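Local coordinates for protein putative alcohol dehydrogenase (Sinorhizobium meliloti, PDB 4J6F) that is a putative zinc-binding, medium-chain-type alcohol dehydrogenase that probably oxidises alcohols with a nicotinamide adenine dinucleotide cofactor, at residues A[76-88]-A[96-110]. Numbering follows the deposited sequence.
Sequences TDVWVREGAYGTE and TWRRHGNTLTFPRIQ
Tyr85 and Trp97 meet where the loop following helix 75-82 folds back on the helix end, within the GroES-like domain of this putative alcohol dehydrogenase. Trp97 CB sits 3.4 Å from the centroid of the Tyr85 ring, 4° off its normal, a CH-pi contact. With CG between backbone N and carbonyl carbon (chi1 67°), the Trp97 indole turns its edge toward the same phenol, and planes 70° apart make the pair T-shaped. Trp97 CD1 also meets Val80 CG2 near the indole plane, while Val80 CG1 reaches Leu104 CD2 tip to tip at 3.7 Å. The extended Arg99 side chain grips two successive carbonyls: NH2 donates to Tyr85 O at 3.0 Å and NE to Gly86 O at 2.9 Å, the latter from above the carbonyl plane. One guanidinium face lies over Thr87 C and Glu88 N; NH2 pairs with Asp314 and NH1 bonds Thr317, both of the second subunit. Replacing Arg99 by alanine is likely to leave both carbonyls without these donors and Asp314 of the second subunit without its charged mate. A water links Arg99 NH1 to Glu88 OE1, which also accepts from His100 NE2 at 2.9 Å. At the helix itself, Gln110 NE2 donates to Asp77 O at 2.9 Å, in the carbonyl plane on a lone pair, although that oxygen already accepts from Arg81 N. The helix ends at Gly83, whose positive phi and the 2.9 Å bond from Ala84 N to Trp79 O fit a Schellman motif. At the phenol's end, Tyr85 OH lies 3.0 Å from Thr76 OG1, which also bonds Tyr153 OH.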
loop_
_atom_site.group_PDB
_atom_site.type_symbol
_atom_site.label_atom_id
_atom_site.label_comp_id
_atom_site.label_asym_id
_atom_site.label_seq_id
_atom_site.Cartn_x
_atom_site.Cartn_y
_atom_site.Cartn_z
ATOM N N THR A 76 -14.916 -12.210 12.240
ATOM C CA THR A 76 -15.689 -12.436 11.041
ATOM C C THR A 76 -17.051 -13.073 11.350
ATOM O O THR A 76 -18.007 -12.821 10.630
ATOM C CB THR A 76 -14.882 -13.234 10.011
ATOM O OG1 THR A 76 -15.527 -13.152 8.746
ATOM C CG2 THR A 76 -14.736 -14.691 10.422
ATOM N N ASP A 77 -17.139 -13.864 12.432
ATOM C CA ASP A 77 -18.423 -14.393 12.948
ATOM C C ASP A 77 -19.450 -13.285 13.070
ATOM O O ASP A 77 -20.575 -13.384 12.566
ATOM C CB ASP A 77 -18.256 -14.946 14.369
ATOM C CG ASP A 77 -17.361 -16.177 14.449
ATOM O OD1 ASP A 77 -16.860 -16.663 13.403
ATOM O OD2 ASP A 77 -17.168 -16.650 15.598
ATOM N N VAL A 78 -19.025 -12.236 13.774
ATOM C CA VAL A 78 -19.847 -11.111 14.167
ATOM C C VAL A 78 -20.154 -10.260 12.947
ATOM O O VAL A 78 -21.315 -10.002 12.642
ATOM C CB VAL A 78 -19.129 -10.268 15.251
ATOM C CG1 VAL A 78 -19.867 -8.974 15.535
ATOM C CG2 VAL A 78 -18.998 -11.054 16.535
ATOM N N TRP A 79 -19.117 -9.843 12.235
ATOM C CA TRP A 79 -19.323 -8.992 11.068
ATOM C C TRP A 79 -20.168 -9.624 9.969
ATOM O O TRP A 79 -20.978 -8.931 9.355
ATOM C CB TRP A 79 -18.001 -8.457 10.526
ATOM C CG TRP A 79 -17.367 -7.454 11.457
ATOM C CD1 TRP A 79 -18.011 -6.505 12.248
ATOM C CD2 TRP A 79 -15.977 -7.278 11.687
ATOM N NE1 TRP A 79 -17.086 -5.770 12.960
ATOM C CE2 TRP A 79 -15.832 -6.220 12.628
ATOM C CE3 TRP A 79 -14.837 -7.905 11.194
ATOM C CZ2 TRP A 79 -14.584 -5.788 13.075
ATOM C CZ3 TRP A 79 -13.586 -7.473 11.643
ATOM C CH2 TRP A 79 -13.472 -6.422 12.571
ATOM N N VAL A 80 -20.019 -10.925 9.735
ATOM C CA VAL A 80 -20.880 -11.589 8.759
ATOM C C VAL A 80 -22.335 -11.517 9.225
ATOM O O VAL A 80 -23.221 -11.220 8.439
ATOM C CB VAL A 80 -20.451 -13.041 8.489
ATOM C CG1 VAL A 80 -21.540 -13.820 7.775
ATOM C CG2 VAL A 80 -19.175 -13.070 7.670
ATOM N N ARG A 81 -22.574 -11.760 10.510
ATOM C CA ARG A 81 -23.930 -11.751 11.041
ATOM C C ARG A 81 -24.527 -10.365 10.924
ATOM O O ARG A 81 -25.656 -10.219 10.474
ATOM C CB ARG A 81 -23.932 -12.208 12.490
ATOM C CG ARG A 81 -25.306 -12.397 13.114
ATOM C CD ARG A 81 -25.171 -12.440 14.626
ATOM N NE ARG A 81 -25.036 -11.078 15.127
ATOM C CZ ARG A 81 -24.221 -10.693 16.104
ATOM N NH1 ARG A 81 -23.444 -11.565 16.723
ATOM N NH2 ARG A 81 -24.186 -9.417 16.465
ATOM N N GLU A 82 -23.767 -9.342 11.309
ATOM C CA GLU A 82 -24.233 -7.950 11.190
ATOM C C GLU A 82 -24.329 -7.459 9.743
ATOM O O GLU A 82 -25.077 -6.529 9.470
ATOM C CB GLU A 82 -23.348 -7.005 11.999
ATOM C CG GLU A 82 -23.234 -7.423 13.450
ATOM C CD GLU A 82 -22.417 -6.466 14.295
ATOM O OE1 GLU A 82 -21.304 -6.095 13.874
ATOM O OE2 GLU A 82 -22.888 -6.092 15.394
ATOM N N GLY A 83 -23.591 -8.086 8.822
ATOM C CA GLY A 83 -23.506 -7.618 7.440
ATOM C C GLY A 83 -22.673 -6.346 7.398
ATOM O O GLY A 83 -22.910 -5.438 6.594
ATOM N N ALA A 84 -21.670 -6.287 8.258
ATOM C CA ALA A 84 -20.961 -5.053 8.482
ATOM C C ALA A 84 -19.763 -4.808 7.571
ATOM O O ALA A 84 -18.864 -4.056 7.947
ATOM C CB ALA A 84 -20.528 -4.987 9.925
ATOM N N TYR A 85 -19.730 -5.407 6.382
ATOM C CA TYR A 85 -18.565 -5.217 5.499
ATOM C C TYR A 85 -18.751 -4.074 4.525
ATOM O O TYR A 85 -17.785 -3.592 3.930
ATOM C CB TYR A 85 -18.169 -6.510 4.778
ATOM C CG TYR A 85 -17.538 -7.499 5.718
ATOM C CD1 TYR A 85 -16.177 -7.427 6.026
ATOM C CD2 TYR A 85 -18.302 -8.492 6.337
ATOM C CE1 TYR A 85 -15.594 -8.326 6.909
ATOM C CE2 TYR A 85 -17.720 -9.393 7.218
ATOM C CZ TYR A 85 -16.371 -9.299 7.499
ATOM O OH TYR A 85 -15.796 -10.186 8.374
ATOM N N GLY A 86 -19.996 -3.630 4.386
ATOM C CA GLY A 86 -20.329 -2.560 3.455
ATOM C C GLY A 86 -20.040 -2.945 2.017
ATOM O O GLY A 86 -19.584 -4.066 1.726
ATOM N N THR A 87 -20.311 -2.007 1.116
ATOM C CA THR A 87 -20.051 -2.196 -0.308
ATOM C C THR A 87 -19.140 -1.083 -0.807
ATOM O O THR A 87 -19.005 -0.043 -0.163
ATOM C CB THR A 87 -21.357 -2.207 -1.142
ATOM O OG1 THR A 87 -21.927 -0.891 -1.164
ATOM C CG2 THR A 87 -22.379 -3.184 -0.564
ATOM N N GLU A 88 -18.525 -1.310 -1.960
ATOM C CA GLU A 88 -17.666 -0.326 -2.605
ATOM C C GLU A 88 -18.358 1.018 -2.839
ATOM O O GLU A 88 -17.742 2.063 -2.692
ATOM C CB GLU A 88 -17.175 -0.885 -3.936
ATOM C CG GLU A 88 -16.281 -2.100 -3.791
ATOM C CD GLU A 88 -16.062 -2.843 -5.090
ATOM O OE1 GLU A 88 -15.163 -3.724 -5.106
ATOM O OE2 GLU A 88 -16.785 -2.555 -6.082
ATOM N N THR A 96 -22.082 -9.104 3.246
ATOM C CA THR A 96 -21.029 -10.007 3.693
ATOM C C THR A 96 -19.724 -9.558 3.078
ATOM O O THR A 96 -19.709 -8.695 2.220
ATOM C CB THR A 96 -21.251 -11.471 3.290
ATOM O OG1 THR A 96 -21.814 -11.532 1.981
ATOM C CG2 THR A 96 -22.160 -12.152 4.266
ATOM N N TRP A 97 -18.622 -10.110 3.553
ATOM C CA TRP A 97 -17.322 -9.699 3.074
ATOM C C TRP A 97 -17.162 -10.095 1.619
ATOM O O TRP A 97 -16.424 -9.441 0.862
ATOM C CB TRP A 97 -16.224 -10.310 3.933
ATOM C CG TRP A 97 -16.138 -11.772 3.807
ATOM C CD1 TRP A 97 -16.814 -12.682 4.536
ATOM C CD2 TRP A 97 -15.327 -12.504 2.881
ATOM N NE1 TRP A 97 -16.477 -13.949 4.128
ATOM C CE2 TRP A 97 -15.564 -13.865 3.110
ATOM C CE3 TRP A 97 -14.423 -12.137 1.876
ATOM C CZ2 TRP A 97 -14.930 -14.869 2.383
ATOM C CZ3 TRP A 97 -13.795 -13.135 1.150
ATOM C CH2 TRP A 97 -14.048 -14.487 1.414
ATOM N N ARG A 98 -17.858 -11.157 1.219
ATOM C CA ARG A 98 -17.720 -11.618 -0.144
ATOM C C ARG A 98 -18.593 -10.778 -1.052
ATOM O O ARG A 98 -19.607 -11.253 -1.563
ATOM C CB ARG A 98 -18.012 -13.105 -0.271
ATOM C CG ARG A 98 -17.108 -13.760 -1.291
ATOM C CD ARG A 98 -17.029 -15.251 -1.059
ATOM N NE ARG A 98 -15.983 -15.867 -1.870
ATOM C CZ ARG A 98 -16.140 -16.289 -3.124
ATOM N NH1 ARG A 98 -15.109 -16.831 -3.765
ATOM N NH2 ARG A 98 -17.315 -16.172 -3.737
ATOM N N ARG A 99 -18.177 -9.528 -1.253
ATOM C CA ARG A 99 -18.981 -8.539 -1.972
ATOM C C ARG A 99 -19.372 -8.956 -3.395
ATOM O O ARG A 99 -20.424 -8.561 -3.873
ATOM C CB ARG A 99 -18.277 -7.184 -2.012
ATOM C CG ARG A 99 -18.119 -6.493 -0.666
ATOM C CD ARG A 99 -17.058 -5.398 -0.744
ATOM N NE ARG A 99 -17.103 -4.421 0.350
ATOM C CZ ARG A 99 -16.327 -3.333 0.416
ATOM N NH1 ARG A 99 -15.421 -3.076 -0.541
ATOM N NH2 ARG A 99 -16.441 -2.501 1.449
ATOM N N HIS A 100 -18.545 -9.756 -4.068
ATOM C CA HIS A 100 -18.779 -10.015 -5.491
ATOM C C HIS A 100 -19.105 -11.463 -5.862
ATOM O O HIS A 100 -19.213 -11.799 -7.039
ATOM C CB HIS A 100 -17.626 -9.454 -6.331
ATOM C CG HIS A 100 -17.477 -7.970 -6.204
ATOM N ND1 HIS A 100 -18.286 -7.080 -6.879
ATOM C CD2 HIS A 100 -16.644 -7.220 -5.444
ATOM C CE1 HIS A 100 -17.950 -5.846 -6.551
ATOM N NE2 HIS A 100 -16.956 -5.904 -5.681
ATOM N N GLY A 101 -19.294 -12.309 -4.857
ATOM C CA GLY A 101 -19.753 -13.675 -5.075
ATOM C C GLY A 101 -20.405 -14.118 -3.792
ATOM O O GLY A 101 -19.770 -14.771 -2.954
ATOM N N ASN A 102 -21.664 -13.728 -3.609
ATOM C CA ASN A 102 -22.349 -14.035 -2.360
ATOM C C ASN A 102 -22.726 -15.516 -2.230
ATOM O O ASN A 102 -23.758 -15.951 -2.739
ATOM C CB ASN A 102 -23.554 -13.125 -2.126
ATOM C CG ASN A 102 -24.152 -13.309 -0.747
ATOM O OD1 ASN A 102 -23.550 -13.954 0.118
ATOM N ND2 ASN A 102 -25.335 -12.746 -0.528
ATOM N N THR A 103 -21.865 -16.259 -1.531
ATOM C CA THR A 103 -22.035 -17.688 -1.278
ATOM C C THR A 103 -22.647 -17.954 0.108
ATOM O O THR A 103 -22.850 -19.107 0.514
ATOM C CB THR A 103 -20.685 -18.425 -1.370
ATOM O OG1 THR A 103 -19.749 -17.791 -0.495
ATOM C CG2 THR A 103 -20.148 -18.427 -2.794
ATOM N N LEU A 104 -22.920 -16.884 0.841
ATOM C CA LEU A 104 -23.667 -16.994 2.083
ATOM C C LEU A 104 -25.148 -17.300 1.808
ATOM O O LEU A 104 -25.832 -16.542 1.123
ATOM C CB LEU A 104 -23.520 -15.712 2.905
ATOM C CG LEU A 104 -24.176 -15.737 4.290
ATOM C CD1 LEU A 104 -23.655 -16.888 5.139
ATOM C CD2 LEU A 104 -23.979 -14.418 5.019
ATOM N N THR A 105 -25.624 -18.428 2.327
ATOM C CA THR A 105 -27.050 -18.763 2.272
ATOM C C THR A 105 -27.594 -19.108 3.675
ATOM O O THR A 105 -26.901 -19.721 4.490
ATOM C CB THR A 105 -27.338 -19.928 1.293
ATOM O OG1 THR A 105 -26.718 -21.125 1.773
ATOM C CG2 THR A 105 -26.827 -19.626 -0.105
ATOM N N PHE A 106 -28.837 -18.724 3.953
ATOM C CA PHE A 106 -29.421 -18.943 5.277
ATOM C C PHE A 106 -30.342 -20.138 5.306
ATOM O O PHE A 106 -31.085 -20.348 4.363
ATOM C CB PHE A 106 -30.131 -17.687 5.764
ATOM C CG PHE A 106 -29.238 -16.481 5.800
ATOM C CD1 PHE A 106 -28.191 -16.402 6.719
ATOM C CD2 PHE A 106 -29.421 -15.435 4.897
ATOM C CE1 PHE A 106 -27.355 -15.291 6.750
ATOM C CE2 PHE A 106 -28.585 -14.322 4.923
ATOM C CZ PHE A 106 -27.552 -14.248 5.854
ATOM N N PRO A 107 -30.292 -20.942 6.387
ATOM C CA PRO A 107 -29.443 -20.805 7.579
ATOM C C PRO A 107 -28.001 -21.242 7.338
ATOM O O PRO A 107 -27.756 -22.067 6.474
ATOM C CB PRO A 107 -30.111 -21.742 8.586
ATOM C CG PRO A 107 -30.703 -22.803 7.741
ATOM C CD PRO A 107 -31.157 -22.133 6.475
ATOM N N ARG A 108 -27.070 -20.688 8.103
ATOM C CA ARG A 108 -25.653 -21.038 7.980
ATOM C C ARG A 108 -25.074 -21.340 9.345
ATOM O O ARG A 108 -25.269 -20.580 10.284
ATOM C CB ARG A 108 -24.859 -19.899 7.308
ATOM C CG ARG A 108 -23.351 -19.906 7.562
ATOM C CD ARG A 108 -22.580 -20.938 6.733
ATOM N NE ARG A 108 -22.664 -20.654 5.303
ATOM C CZ ARG A 108 -23.376 -21.366 4.431
ATOM N NH1 ARG A 108 -23.398 -21.013 3.151
ATOM N NH2 ARG A 108 -24.050 -22.433 4.835
ATOM N N ILE A 109 -24.376 -22.457 9.456
ATOM C CA ILE A 109 -23.593 -22.708 10.644
ATOM C C ILE A 109 -22.256 -21.997 10.469
ATOM O O ILE A 109 -21.492 -22.314 9.549
ATOM C CB ILE A 109 -23.337 -24.218 10.855
ATOM C CG1 ILE A 109 -24.662 -24.958 11.033
ATOM C CG2 ILE A 109 -22.406 -24.438 12.053
ATOM C CD1 ILE A 109 -24.595 -26.441 10.755
ATOM N N GLN A 110 -21.971 -21.044 11.347
ATOM C CA GLN A 110 -20.679 -20.346 11.327
ATOM C C GLN A 110 -19.588 -21.150 12.091
ATOM O O GLN A 110 -19.812 -22.302 12.504
ATOM C CB GLN A 110 -20.834 -18.927 11.900
ATOM C CG GLN A 110 -21.995 -18.136 11.316
ATOM C CD GLN A 110 -22.021 -16.698 11.778
ATOM O OE1 GLN A 110 -22.838 -16.331 12.622
ATOM N NE2 GLN A 110 -21.120 -15.866 11.233
HETATM O O HOH W 1 -22.418 -14.292 14.554
HETATM O O HOH W 2 -14.466 -5.306 -2.539
#